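Local atomic coordinates of glycerol kinase, putative (Plasmodium falciparum, PDB entry 2W40), a protein that probably catalyses the ATP-dependent phosphorylation of glycerol to sn-glycerol 3-phosphate, as FGGY-family glycerol kinases do. Residues N4-I9 with G447-A452; V74-I79 with L238-T243; T344-V349 with Y369-N374. One frame throughout, in Å; residues are numbered along the deposited sequence.

Overall arrangement
Interactions 1 and 2 share one mixed sheet, in which strands 3-11 and 74-83 are parallel neighbours. Their centres lie about 9 Å apart, and they touch where V5 N approaches I75 O at 2.8 Å. Interaction 1 packs helix 443-455 on this sheet. Interaction 2 joins strand 241-247 to it. Interaction 3 lies on the opposite side of the chain's centre, with its centre about 45 Å from that of interaction 1 and 52 Å from that of interaction 2. It belongs to a separate two-stranded sheet at the subunit interface. Residues 4-9 come first along the chain and 447-452 last, with interaction 2 and then interaction 3 between them. Two contacts thus belong to one sheet of the N-terminal part, and the third lies where the two subunits meet.

Interaction 1 of 3, residues N4-I9 with G447-A452; sequences NVILSI and GAAVLA
Helix 443-455 packs here on strand 3-11 of the mixed sheet in the N-terminal part of this actin-like sugar kinase fold. The strand belongs to the N-terminal FGGY domain and the helix to the C-terminal FGGY domain sequence. The contact therefore joins the start of the chain to a helix more than 430 residues later. The segment axes come within 7.6 Å, a close approach that goes with the small alanine side chains on the helix surface. A449 is the centre of the contact. Its methyl touches both I6 and S8, the two strand residues whose side chains start toward the helix. I6 has CG2 anti to the backbone N. I6 CG2 lies 3.9 Å from A449 CA, and also meets A452 CB at 4.3 Å. The other branch of I6 ends with CD1 4.0 Å from A449 O. S8 follows along the same face, with its CB 4.0 Å from A449 CB. No hydrogen bond crosses between the two segments; methyl groups of I6, A449 and A452 carry most of the contact. Y21 of strand 15-21 touches both S8 and A449. S8 OG is anti to its backbone N, chi1 177°. S8 OG is hydrogen-bonded to S445 O, in the first turn of the same helix, and lies 3.4 Å from the methyl carbon A448 CB.

Interaction 2 of 3, residues V74-I79 with L238-T243; sequences VIIKCI and LNIPIT. With EDO (1,2-ethanediol), chain B.
I240 starts toward strand 74-83; chi1 of -64° sets CG1 beside the backbone N and CG2 anti to it. Its chi2 of -55° bends the chain, so that I240 CD1 comes to 3.3 Å from I76 O. I79 likewise carries CG1 beside its N and crosses I240 at about a right angle. I79 CD1 meets I240 CG2 at 3.7 Å. I76 CG2 reaches I240 CG2 at 3.9 Å, so this one methyl touches both isoleucines. Beyond this apolar patch the backbones pair. I79 N donates to P241 O at 3.0 Å, in the carbonyl plane, but the bond is bent at the hydrogen. T243 N donates to I79 O at 2.9 Å, nearly along the C=O axis and much straighter, 165° at the hydrogen. I79 is thus gripped through both its N and its O, and its side chain lies on the same face of the sheet as that of I242. T243 OG1 sits 3.3 Å from C78 CB and is hydrogen-bonded to A452 O of helix 443-455. K77 points away from this contact and forms a salt bridge with E23. Ahead of the pairing with residues 241-243, a 1,2-ethanediol, probably from the crystallisation liquor, lies along the strand. Ethanediol O1 accepts from I76 N at 2.8 Å, and O2 donates weakly to V74 O. The arrangement is parallel beta pairing within the central mixed sheet of an actin-like kinase domain, where strand 74-83 runs between strands 3-11 and 241-247.

Interaction 3 of 3, residues T344-V349 with Y369-N374; sequences TGVIFV and YGMTFN. With EDO (1,2-ethanediol), chain J.
I347 and Y369 form an antiparallel hydrogen-bonded pair, with their side chains on the same face. Y369 N donates to I347 O at 2.8 Å, nearly along the C=O axis. The return bond, I347 N to Y369 O, is longer at 3.1 Å, and its donor stands above the carbonyl plane. Y369 O also receives a CA-H contact from V346 CA at 3.2 Å. Next to the pair V346 still packs on G370 and M371. Further on, water links T344 to residues 370-374. G370 O accepts from water 1 at 2.8 Å and from water 3 at 2.9 Å. Both waters also donate to T344 O, and water 1 accepts from T372 OG1. Water 2 donates to T344 OG1 at 2.6 Å and to N374 OD1 at 3.0 Å. N374 N donates to O1 of a bound 1,2-ethanediol. N374 ND2 is hydrogen-bonded to C39 O of the second subunit, and Y369 OH to T499. V349 CG2 touches the edge of the Y369 ring. The sheet face that carries I347 and Y369 lies against helix 482-500. The motif is a small two-stranded antiparallel sheet that runs on across the dimer interface, where M371 pairs with an antiparallel strand of the second subunit.

Interaction 1 of 3, residues N4-I9 with G447-A452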
# COMPACT_ATOMS: atom_id res chain seq x y z
N ASN C 4 2.58 -33.28 38.38
CA ASN C 4 1.20 -32.97 38.05
C ASN C 4 1.19 -31.78 37.09
O ASN C 4 1.88 -30.78 37.33
CB ASN C 4 0.41 -32.55 39.24
CG ASN C 4 0.20 -33.65 40.22
OD1 ASN C 4 0.34 -34.83 39.96
ND2 ASN C 4 -0.20 -33.24 41.40
N VAL C 5 0.32 -31.92 36.05
CA VAL C 5 0.13 -30.81 35.14
C VAL C 5 -1.31 -30.57 34.75
O VAL C 5 -2.14 -31.43 34.88
CB VAL C 5 0.97 -30.98 33.83
CG1 VAL C 5 2.56 -31.06 34.10
CG2 VAL C 5 0.45 -32.15 33.08
N ILE C 6 -1.54 -29.34 34.30
CA ILE C 6 -2.81 -28.86 33.77
C ILE C 6 -2.56 -28.63 32.27
O ILE C 6 -1.64 -27.89 31.90
CB ILE C 6 -3.28 -27.58 34.43
CG1 ILE C 6 -3.39 -27.72 35.94
CG2 ILE C 6 -4.62 -27.06 33.77
CD1 ILE C 6 -3.38 -26.34 36.60
N LEU C 7 -3.40 -29.24 31.43
CA LEU C 7 -3.31 -28.92 29.96
C LEU C 7 -4.26 -27.75 29.66
O LEU C 7 -5.45 -27.83 29.96
CB LEU C 7 -3.63 -30.11 29.05
CG LEU C 7 -3.81 -29.95 27.56
CD1 LEU C 7 -2.63 -29.17 26.93
CD2 LEU C 7 -4.23 -31.20 26.80
N SER C 8 -3.69 -26.67 29.09
CA SER C 8 -4.51 -25.54 28.65
C SER C 8 -4.41 -25.48 27.12
O SER C 8 -3.26 -25.35 26.61
CB SER C 8 -4.07 -24.22 29.32
OG SER C 8 -4.84 -23.16 28.80
N ILE C 9 -5.57 -25.63 26.40
CA ILE C 9 -5.56 -25.59 24.95
C ILE C 9 -6.06 -24.17 24.57
O ILE C 9 -7.17 -23.75 25.00
CB ILE C 9 -6.52 -26.64 24.35
CG1 ILE C 9 -5.99 -28.07 24.73
CG2 ILE C 9 -6.73 -26.31 22.84
CD1 ILE C 9 -7.05 -29.15 24.54
N GLY C 447 -5.45 -18.17 31.79
CA GLY C 447 -6.78 -18.10 32.36
C GLY C 447 -7.57 -19.41 32.31
O GLY C 447 -8.27 -19.77 33.25
N ALA C 448 -7.38 -20.19 31.24
CA ALA C 448 -8.03 -21.46 31.06
C ALA C 448 -7.47 -22.50 32.04
O ALA C 448 -8.21 -23.38 32.50
CB ALA C 448 -7.89 -21.97 29.63
N ALA C 449 -6.18 -22.41 32.33
CA ALA C 449 -5.57 -23.35 33.30
C ALA C 449 -6.10 -23.02 34.66
O ALA C 449 -6.35 -23.90 35.44
CB ALA C 449 -4.05 -23.18 33.21
N VAL C 450 -6.30 -21.72 34.94
CA VAL C 450 -6.90 -21.29 36.22
C VAL C 450 -8.32 -21.89 36.40
O VAL C 450 -8.63 -22.48 37.48
CB VAL C 450 -6.84 -19.73 36.46
CG1 VAL C 450 -7.75 -19.28 37.67
CG2 VAL C 450 -5.34 -19.25 36.57
N LEU C 451 -9.15 -21.73 35.38
CA LEU C 451 -10.49 -22.19 35.53
C LEU C 451 -10.51 -23.73 35.70
O LEU C 451 -11.22 -24.24 36.55
CB LEU C 451 -11.37 -21.74 34.31
CG LEU C 451 -11.68 -20.29 34.08
CD1 LEU C 451 -12.19 -20.18 32.58
CD2 LEU C 451 -12.64 -19.80 35.09
N ALA C 452 -9.76 -24.46 34.87
CA ALA C 452 -9.75 -25.90 34.89
C ALA C 452 -9.27 -26.42 36.30
O ALA C 452 -9.90 -27.29 36.93
CB ALA C 452 -8.89 -26.43 33.77

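Interaction 2 of 3, residues V74-I79 with L238-T243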
# COMPACT_ATOMS: atom_id res chain seq x y z
N VAL C 74 3.89 -38.62 34.73
CA VAL C 74 3.10 -37.39 34.49
C VAL C 74 1.67 -37.65 34.83
O VAL C 74 1.14 -38.63 34.38
CB VAL C 74 3.23 -36.93 33.00
CG1 VAL C 74 2.43 -35.71 32.75
CG2 VAL C 74 4.81 -36.74 32.70
N ILE C 75 1.05 -36.78 35.65
CA ILE C 75 -0.39 -36.82 35.92
C ILE C 75 -1.03 -35.57 35.30
O ILE C 75 -0.76 -34.44 35.74
CB ILE C 75 -0.80 -36.89 37.43
CG1 ILE C 75 -0.23 -38.21 38.05
CG2 ILE C 75 -2.35 -36.79 37.60
CD1 ILE C 75 -0.19 -38.24 39.60
N ILE C 76 -1.89 -35.79 34.29
CA ILE C 76 -2.67 -34.64 33.71
C ILE C 76 -3.93 -34.54 34.55
O ILE C 76 -4.73 -35.42 34.55
CB ILE C 76 -3.04 -34.86 32.20
CG1 ILE C 76 -1.79 -35.22 31.44
CG2 ILE C 76 -3.71 -33.65 31.67
CD1 ILE C 76 -1.95 -35.68 30.11
N LYS C 77 -4.05 -33.48 35.33
CA LYS C 77 -5.12 -33.34 36.30
C LYS C 77 -6.45 -32.98 35.64
O LYS C 77 -7.54 -33.42 36.05
CB LYS C 77 -4.78 -32.27 37.31
CG LYS C 77 -3.62 -32.69 38.28
CD LYS C 77 -4.06 -33.82 39.07
CE LYS C 77 -3.22 -33.94 40.33
NZ LYS C 77 -3.45 -32.75 41.33
N CYS C 78 -6.33 -32.13 34.62
CA CYS C 78 -7.52 -31.58 33.95
C CYS C 78 -7.09 -30.86 32.69
O CYS C 78 -5.91 -30.60 32.47
CB CYS C 78 -8.23 -30.62 34.86
SG CYS C 78 -7.22 -29.39 35.56
N ILE C 79 -8.12 -30.47 31.90
CA ILE C 79 -7.94 -29.76 30.63
C ILE C 79 -8.82 -28.52 30.67
O ILE C 79 -9.99 -28.63 31.01
CB ILE C 79 -8.30 -30.66 29.40
CG1 ILE C 79 -7.37 -31.86 29.37
CG2 ILE C 79 -8.34 -29.84 28.13
CD1 ILE C 79 -7.94 -33.00 28.40
N LEU C 238 -7.08 -40.60 27.79
CA LEU C 238 -8.28 -41.30 28.12
C LEU C 238 -8.74 -41.00 29.56
O LEU C 238 -7.99 -41.19 30.53
CB LEU C 238 -8.15 -42.79 27.91
CG LEU C 238 -9.45 -43.59 28.22
CD1 LEU C 238 -10.61 -43.33 27.24
CD2 LEU C 238 -9.01 -45.13 28.32
N ASN C 239 -10.01 -40.58 29.71
CA ASN C 239 -10.64 -40.27 30.97
C ASN C 239 -10.10 -39.09 31.79
O ASN C 239 -10.43 -38.90 32.96
CB ASN C 239 -10.77 -41.50 31.88
CG ASN C 239 -11.67 -42.55 31.34
OD1 ASN C 239 -12.64 -42.24 30.61
ND2 ASN C 239 -11.37 -43.81 31.64
N ILE C 240 -9.32 -38.24 31.12
CA ILE C 240 -8.91 -36.97 31.68
C ILE C 240 -10.08 -36.02 31.47
O ILE C 240 -10.60 -35.93 30.35
CB ILE C 240 -7.67 -36.44 30.96
CG1 ILE C 240 -6.46 -37.37 31.18
CG2 ILE C 240 -7.30 -35.09 31.44
CD1 ILE C 240 -6.12 -37.67 32.64
N PRO C 241 -10.50 -35.28 32.53
CA PRO C 241 -11.70 -34.42 32.43
C PRO C 241 -11.38 -33.01 31.87
O PRO C 241 -10.31 -32.47 32.10
CB PRO C 241 -12.13 -34.28 33.87
CG PRO C 241 -10.82 -34.25 34.61
CD PRO C 241 -9.90 -35.16 33.90
N ILE C 242 -12.33 -32.47 31.13
CA ILE C 242 -12.29 -31.14 30.59
C ILE C 242 -13.14 -30.35 31.59
O ILE C 242 -14.36 -30.60 31.76
CB ILE C 242 -12.92 -31.05 29.16
CG1 ILE C 242 -12.10 -31.91 28.19
CG2 ILE C 242 -12.97 -29.58 28.72
CD1 ILE C 242 -12.82 -32.17 26.80
N THR C 243 -12.49 -29.43 32.28
CA THR C 243 -13.10 -28.79 33.45
C THR C 243 -13.15 -27.27 33.42
O THR C 243 -13.68 -26.61 34.35
CB THR C 243 -12.37 -29.24 34.73
OG1 THR C 243 -10.99 -28.84 34.65
CG2 THR C 243 -12.43 -30.75 34.85
C1 EDO B . -2.60 -38.74 32.13
O1 EDO B . -2.37 -38.45 33.51
C2 EDO B . -1.65 -39.61 31.28
O2 EDO B . -0.25 -39.45 31.61

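Interaction 3 of 3, residues T344-V349 with Y369-N374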
# COMPACT_ATOMS: atom_id res chain seq x y z
N THR C 344 6.82 9.33 7.89
CA THR C 344 6.82 10.49 6.96
C THR C 344 5.41 10.86 6.44
O THR C 344 5.22 11.25 5.24
CB THR C 344 7.76 10.27 5.85
OG1 THR C 344 7.16 9.38 4.95
CG2 THR C 344 9.04 9.63 6.29
N GLY C 345 4.49 10.83 7.39
CA GLY C 345 3.13 11.24 7.25
C GLY C 345 2.27 10.18 6.59
O GLY C 345 1.13 10.45 6.39
N VAL C 346 2.84 9.03 6.26
CA VAL C 346 2.01 7.92 5.77
C VAL C 346 1.04 7.47 6.87
O VAL C 346 1.43 7.36 8.07
CB VAL C 346 2.85 6.71 5.28
CG1 VAL C 346 1.97 5.44 4.92
CG2 VAL C 346 3.70 7.20 4.02
N ILE C 347 -0.21 7.19 6.49
CA ILE C 347 -1.19 6.65 7.38
C ILE C 347 -1.73 5.44 6.72
O ILE C 347 -2.04 5.43 5.52
CB ILE C 347 -2.34 7.66 7.73
CG1 ILE C 347 -1.75 8.90 8.35
CG2 ILE C 347 -3.47 6.99 8.52
CD1 ILE C 347 -2.59 10.02 8.42
N PHE C 348 -1.94 4.44 7.53
CA PHE C 348 -2.49 3.12 7.08
C PHE C 348 -3.73 2.86 7.91
O PHE C 348 -3.61 2.61 9.11
CB PHE C 348 -1.44 2.01 7.29
CG PHE C 348 -1.66 0.73 6.50
CD1 PHE C 348 -0.57 0.01 6.08
CD2 PHE C 348 -2.88 0.19 6.25
CE1 PHE C 348 -0.72 -1.16 5.44
CE2 PHE C 348 -3.04 -0.94 5.52
CZ PHE C 348 -1.94 -1.66 5.14
N VAL C 349 -4.90 2.90 7.28
CA VAL C 349 -6.12 2.63 7.99
C VAL C 349 -6.34 1.12 7.85
O VAL C 349 -6.70 0.70 6.78
CB VAL C 349 -7.34 3.45 7.47
CG1 VAL C 349 -8.62 3.05 8.20
CG2 VAL C 349 -7.06 4.94 7.52
N TYR C 369 -2.29 6.04 2.75
CA TYR C 369 -2.21 7.40 2.29
C TYR C 369 -0.83 8.00 2.52
O TYR C 369 -0.11 7.58 3.41
CB TYR C 369 -3.19 8.29 3.08
CG TYR C 369 -4.59 7.82 3.00
CD1 TYR C 369 -5.39 8.22 1.94
CD2 TYR C 369 -5.16 6.96 3.96
CE1 TYR C 369 -6.72 7.79 1.82
CE2 TYR C 369 -6.55 6.60 3.85
CZ TYR C 369 -7.25 6.95 2.76
OH TYR C 369 -8.56 6.57 2.64
N GLY C 370 -0.49 9.00 1.71
CA GLY C 370 0.64 9.85 2.02
C GLY C 370 1.97 9.46 1.49
O GLY C 370 2.99 10.09 1.86
N MET C 371 2.01 8.45 0.61
CA MET C 371 3.30 7.93 0.11
C MET C 371 3.97 8.84 -0.93
O MET C 371 3.33 9.48 -1.78
CB MET C 371 3.13 6.50 -0.43
CG MET C 371 2.44 5.52 0.51
SD MET C 371 2.51 3.84 -0.06
CE MET C 371 1.32 3.88 -1.43
N THR C 372 5.29 8.86 -0.81
CA THR C 372 6.18 9.47 -1.75
C THR C 372 7.23 8.47 -2.25
O THR C 372 7.30 7.32 -1.75
CB THR C 372 6.87 10.74 -1.12
OG1 THR C 372 7.68 10.38 0.01
CG2 THR C 372 5.78 11.85 -0.77
N PHE C 373 8.11 8.92 -3.18
CA PHE C 373 9.18 8.04 -3.63
C PHE C 373 10.17 7.66 -2.49
O PHE C 373 10.83 6.60 -2.52
CB PHE C 373 9.91 8.58 -4.81
CG PHE C 373 9.17 8.50 -6.10
CD1 PHE C 373 8.72 7.32 -6.59
CD2 PHE C 373 8.93 9.67 -6.81
CE1 PHE C 373 7.99 7.27 -7.83
CE2 PHE C 373 8.23 9.61 -8.02
CZ PHE C 373 7.81 8.44 -8.54
N ASN C 374 10.25 8.53 -1.48
CA ASN C 374 11.06 8.27 -0.28
C ASN C 374 10.51 7.14 0.63
O ASN C 374 11.25 6.52 1.41
CB ASN C 374 11.22 9.57 0.48
CG ASN C 374 11.95 9.40 1.83
OD1 ASN C 374 11.27 9.41 2.85
ND2 ASN C 374 13.29 9.13 1.81
C1 EDO J . 11.29 11.54 -2.84
O1 EDO J . 10.16 11.44 -2.16
C2 EDO J . 10.84 12.06 -4.18
O2 EDO J . 11.75 11.38 -4.98
O HOH W 1 5.72 10.47 2.26
O HOH W 2 8.36 8.61 2.83
O HOH W 3 2.67 12.45 3.53